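Local coordinates for cytoplasmic protein (Cryptococcus neoformans var. grubii serotype A, PDB 7LPO), which probably hydrolyses the beta-glucosidic bond of steryl glucosides, as a fungal sterylglucosidase of glycoside hydrolase family 5, at residues L86-Y96 and L654-F665. Sequence-based numbering, arbitrary orientation.
Sequences LHLARLKAWGY and LILDGSRAVAAF
The indole of Trp-94 stands between Phe-665 on one face and Arg-90, from the preceding helical turn, on the other. Phe-665 meets it in a T-shaped (edge-to-face) stack: CE1 lies over the centre of the ring, with the centroids of the six-membered rings 4.8 Å apart and the planes at 74°. The methylene CG of Arg-90 packs on the opposite face, nearer the rim. At the indole edge, Trp-94 NE1 donates to Ile-655 O at 2.9 Å; the acceptor lies in the ring plane and the bond is nearly straight (164°), which fixes the rotation of the ring.

Arg-90 forms the second polar link. With CG anti to the backbone N (chi1 -174°) and a bend at chi3, its chain passes Leu-654 so that Arg-90 NE reaches Leu-654 O at 2.9 Å, a bent bond with the acceptor tilted from the guanidinium plane. Arg-90 NH2 donates to a water that also lies within hydrogen-bonding distance of Asp-657 O, while NH1 is taken by Tyr-573. Beside this, Leu-654 fits as a knob into a hole formed by Leu-86, Ala-89, Arg-90 and Ala-93. CG2 of Ile-655 presses on Ala-93 CB at 3.5 Å, next to the indole.

Beyond the Schellman motif at Gly-95, Tyr-96 crosses Phe-665 at about a right angle, its OH donating to Phe-665 O at 2.8 Å from above the carbonyl plane. Both residues also touch Ile-570 of strand 567-570, which runs parallel to strand 35-43 in what is probably the family 5 (beta/alpha)8 barrel. Helix 83-93 is thereby tied to the segment leading into strand 669-673 of the C-terminal region. Three side-chain donors from 86-96 each end on a backbone carbonyl of 654-665, two of these carbonyls, those of Leu-654 and Ile-655, at the C-terminal end of helix 652-656, so directional bonds fix the position of an otherwise largely apolar interface.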
loop_
_atom_site.group_PDB
_atom_site.type_symbol
_atom_site.label_atom_id
_atom_site.label_comp_id
_atom_site.label_asym_id
_atom_site.label_seq_id
_atom_site.Cartn_x
_atom_site.Cartn_y
_atom_site.Cartn_z
ATOM N N LEU A 86 -9.250 -21.941 4.177
ATOM C CA LEU A 86 -7.907 -22.404 4.505
ATOM C C LEU A 86 -6.925 -21.241 4.559
ATOM O O LEU A 86 -6.055 -21.198 5.433
ATOM C CB LEU A 86 -7.458 -23.444 3.484
ATOM C CG LEU A 86 -6.216 -24.249 3.856
ATOM C CD1 LEU A 86 -6.303 -24.832 5.258
ATOM C CD2 LEU A 86 -5.985 -25.372 2.832
ATOM N N HIS A 87 -7.061 -20.278 3.643
ATOM C CA HIS A 87 -6.180 -19.116 3.659
ATOM C C HIS A 87 -6.401 -18.276 4.909
ATOM O O HIS A 87 -5.440 -17.867 5.573
ATOM C CB HIS A 87 -6.403 -18.278 2.410
ATOM C CG HIS A 87 -5.898 -18.920 1.158
ATOM N ND1 HIS A 87 -4.572 -19.234 0.964
ATOM C CD2 HIS A 87 -6.544 -19.304 0.033
ATOM C CE1 HIS A 87 -4.421 -19.783 -0.226
ATOM N NE2 HIS A 87 -5.601 -19.828 -0.817
ATOM N N LEU A 88 -7.663 -18.005 5.251
ATOM C CA LEU A 88 -7.937 -17.215 6.446
ATOM C C LEU A 88 -7.491 -17.960 7.698
ATOM O O LEU A 88 -6.973 -17.350 8.639
ATOM C CB LEU A 88 -9.423 -16.860 6.522
ATOM C CG LEU A 88 -9.936 -15.957 5.395
ATOM C CD1 LEU A 88 -11.466 -15.871 5.380
ATOM C CD2 LEU A 88 -9.357 -14.552 5.504
ATOM N N ALA A 89 -7.676 -19.278 7.729
ATOM C CA ALA A 89 -7.194 -20.060 8.861
ATOM C C ALA A 89 -5.694 -19.890 9.027
ATOM O O ALA A 89 -5.199 -19.704 10.144
ATOM C CB ALA A 89 -7.542 -21.536 8.671
ATOM N N ARG A 90 -4.957 -19.955 7.919
ATOM C CA ARG A 90 -3.513 -19.790 7.980
ATOM C C ARG A 90 -3.158 -18.424 8.546
ATOM O O ARG A 90 -2.333 -18.309 9.458
ATOM C CB ARG A 90 -2.919 -19.980 6.586
ATOM C CG ARG A 90 -1.394 -19.984 6.535
ATOM C CD ARG A 90 -0.896 -20.329 5.113
ATOM N NE ARG A 90 -1.236 -21.698 4.716
ATOM C CZ ARG A 90 -2.091 -22.021 3.748
ATOM N NH1 ARG A 90 -2.716 -21.080 3.044
ATOM N NH2 ARG A 90 -2.310 -23.296 3.475
ATOM N N LEU A 91 -3.784 -17.372 8.026
ATOM C CA LEU A 91 -3.476 -16.030 8.504
ATOM C C LEU A 91 -3.799 -15.891 9.987
ATOM O O LEU A 91 -3.025 -15.298 10.747
ATOM C CB LEU A 91 -4.246 -15.000 7.683
ATOM C CG LEU A 91 -3.924 -14.969 6.192
ATOM C CD1 LEU A 91 -4.841 -14.015 5.431
ATOM C CD2 LEU A 91 -2.459 -14.577 5.969
ATOM N N LYS A 92 -4.926 -16.455 10.426
ATOM C CA LYS A 92 -5.272 -16.362 11.842
ATOM C C LYS A 92 -4.301 -17.163 12.703
ATOM O O LYS A 92 -3.894 -16.707 13.780
ATOM C CB LYS A 92 -6.706 -16.844 12.070
ATOM C CG LYS A 92 -7.363 -16.235 13.308
ATOM C CD LYS A 92 -7.795 -14.800 13.028
ATOM C CE LYS A 92 -8.417 -14.139 14.248
ATOM N NZ LYS A 92 -7.501 -13.139 14.870
ATOM N N ALA A 93 -3.913 -18.355 12.243
ATOM C CA ALA A 93 -2.972 -19.186 12.988
ATOM C C ALA A 93 -1.600 -18.531 13.113
ATOM O O ALA A 93 -0.853 -18.854 14.043
ATOM C CB ALA A 93 -2.843 -20.558 12.316
ATOM N N TRP A 94 -1.251 -17.635 12.189
ATOM C CA TRP A 94 -0.020 -16.865 12.262
ATOM C C TRP A 94 -0.133 -15.687 13.213
ATOM O O TRP A 94 0.824 -14.911 13.332
ATOM C CB TRP A 94 0.375 -16.354 10.875
ATOM C CG TRP A 94 0.993 -17.381 9.967
ATOM C CD1 TRP A 94 1.621 -18.541 10.336
ATOM C CD2 TRP A 94 1.058 -17.326 8.539
ATOM N NE1 TRP A 94 2.071 -19.212 9.215
ATOM C CE2 TRP A 94 1.728 -18.489 8.103
ATOM C CE3 TRP A 94 0.620 -16.404 7.582
ATOM C CZ2 TRP A 94 1.958 -18.753 6.758
ATOM C CZ3 TRP A 94 0.845 -16.679 6.234
ATOM C CH2 TRP A 94 1.512 -17.837 5.842
ATOM N N GLY A 95 -1.268 -15.544 13.897
ATOM C CA GLY A 95 -1.456 -14.500 14.880
ATOM C C GLY A 95 -2.058 -13.217 14.351
ATOM O O GLY A 95 -2.260 -12.281 15.130
ATOM N N TYR A 96 -2.367 -13.142 13.063
ATOM C CA TYR A 96 -2.873 -11.904 12.485
ATOM C C TYR A 96 -4.329 -11.673 12.865
ATOM O O TYR A 96 -5.120 -12.613 12.964
ATOM C CB TYR A 96 -2.717 -11.938 10.971
ATOM C CG TYR A 96 -1.266 -12.008 10.538
ATOM C CD1 TYR A 96 -0.273 -11.371 11.272
ATOM C CD2 TYR A 96 -0.892 -12.700 9.398
ATOM C CE1 TYR A 96 1.046 -11.429 10.891
ATOM C CE2 TYR A 96 0.433 -12.759 9.009
ATOM C CZ TYR A 96 1.394 -12.128 9.760
ATOM O OH TYR A 96 2.713 -12.193 9.381
ATOM N N LEU A 654 -0.329 -26.372 8.081
ATOM C CA LEU A 654 -1.062 -25.137 7.826
ATOM C C LEU A 654 -0.153 -23.918 7.942
ATOM O O LEU A 654 -0.187 -23.017 7.094
ATOM C CB LEU A 654 -2.234 -25.015 8.798
ATOM C CG LEU A 654 -3.039 -23.719 8.710
ATOM C CD1 LEU A 654 -3.834 -23.662 7.415
ATOM C CD2 LEU A 654 -3.964 -23.597 9.918
ATOM N N ILE A 655 0.662 -23.865 8.996
ATOM C CA ILE A 655 1.453 -22.664 9.254
ATOM C C ILE A 655 2.841 -22.708 8.637
ATOM O O ILE A 655 3.564 -21.701 8.695
ATOM C CB ILE A 655 1.580 -22.409 10.769
ATOM C CG1 ILE A 655 2.133 -23.643 11.495
ATOM C CG2 ILE A 655 0.222 -22.021 11.362
ATOM C CD1 ILE A 655 2.306 -23.448 12.976
ATOM N N LEU A 656 3.235 -23.812 8.038
ATOM C CA LEU A 656 4.569 -23.918 7.461
ATOM C C LEU A 656 4.570 -24.171 5.966
ATOM O O LEU A 656 5.384 -23.584 5.247
ATOM C CB LEU A 656 5.360 -25.048 8.139
ATOM C CG LEU A 656 5.619 -24.956 9.637
ATOM C CD1 LEU A 656 6.363 -26.205 10.102
ATOM C CD2 LEU A 656 6.394 -23.694 9.959
ATOM N N ASP A 657 3.711 -25.054 5.475
ATOM C CA ASP A 657 3.822 -25.520 4.098
ATOM C C ASP A 657 3.356 -24.442 3.126
ATOM O O ASP A 657 2.222 -23.961 3.223
ATOM C CB ASP A 657 3.011 -26.795 3.918
ATOM C CG ASP A 657 3.340 -27.519 2.642
ATOM O OD1 ASP A 657 4.536 -27.636 2.323
ATOM O OD2 ASP A 657 2.402 -27.972 1.964
ATOM N N GLY A 658 4.228 -24.080 2.181
ATOM C CA GLY A 658 3.986 -22.978 1.280
ATOM C C GLY A 658 4.507 -21.637 1.755
ATOM O O GLY A 658 4.592 -20.709 0.941
ATOM N N SER A 659 4.856 -21.506 3.037
ATOM C CA SER A 659 5.355 -20.250 3.580
ATOM C C SER A 659 6.823 -20.040 3.219
ATOM O O SER A 659 7.579 -20.993 3.029
ATOM C CB SER A 659 5.184 -20.229 5.101
ATOM O OG SER A 659 6.189 -21.019 5.725
ATOM N N ARG A 660 7.223 -18.774 3.118
ATOM C CA ARG A 660 8.613 -18.401 2.883
ATOM C C ARG A 660 9.067 -17.449 3.983
ATOM O O ARG A 660 8.473 -16.382 4.166
ATOM C CB ARG A 660 8.787 -17.755 1.506
ATOM C CG ARG A 660 8.327 -18.622 0.347
ATOM C CD ARG A 660 6.886 -18.317 -0.025
ATOM N NE ARG A 660 6.738 -17.058 -0.754
ATOM C CZ ARG A 660 7.080 -16.884 -2.028
ATOM N NH1 ARG A 660 7.619 -17.889 -2.716
ATOM N NH2 ARG A 660 6.888 -15.703 -2.615
ATOM N N ALA A 661 10.123 -17.832 4.702
ATOM C CA ALA A 661 10.675 -17.028 5.792
ATOM C C ALA A 661 9.634 -16.770 6.877
ATOM O O ALA A 661 9.572 -15.684 7.453
ATOM C CB ALA A 661 11.246 -15.709 5.272
ATOM N N VAL A 662 8.811 -17.784 7.152
ATOM C CA VAL A 662 7.785 -17.689 8.184
ATOM C C VAL A 662 8.385 -17.288 9.528
ATOM O O VAL A 662 7.744 -16.589 10.317
ATOM C CB VAL A 662 7.021 -19.032 8.268
ATOM C CG1 VAL A 662 7.896 -20.115 8.899
ATOM C CG2 VAL A 662 5.728 -18.865 9.019
ATOM N N ALA A 663 9.618 -17.707 9.814
ATOM C CA ALA A 663 10.211 -17.368 11.103
ATOM C C ALA A 663 10.289 -15.859 11.310
ATOM O O ALA A 663 10.268 -15.387 12.453
ATOM C CB ALA A 663 11.599 -17.986 11.223
ATOM N N ALA A 664 10.366 -15.082 10.232
ATOM C CA ALA A 664 10.524 -13.640 10.372
ATOM C C ALA A 664 9.199 -12.895 10.437
ATOM O O ALA A 664 9.102 -11.895 11.157
ATOM C CB ALA A 664 11.367 -13.086 9.219
ATOM N N PHE A 665 8.166 -13.344 9.716
ATOM C CA PHE A 665 6.915 -12.593 9.726
ATOM C C PHE A 665 5.895 -13.109 10.732
ATOM O O PHE A 665 4.957 -12.375 11.052
ATOM C CB PHE A 665 6.289 -12.524 8.318
ATOM C CG PHE A 665 5.828 -13.837 7.732
ATOM C CD1 PHE A 665 4.696 -14.480 8.204
ATOM C CD2 PHE A 665 6.482 -14.374 6.636
ATOM C CE1 PHE A 665 4.255 -15.660 7.623
ATOM C CE2 PHE A 665 6.040 -15.547 6.039
ATOM C CZ PHE A 665 4.924 -16.192 6.532
HETATM O O HOH W 1 -0.333 -25.110 4.460
#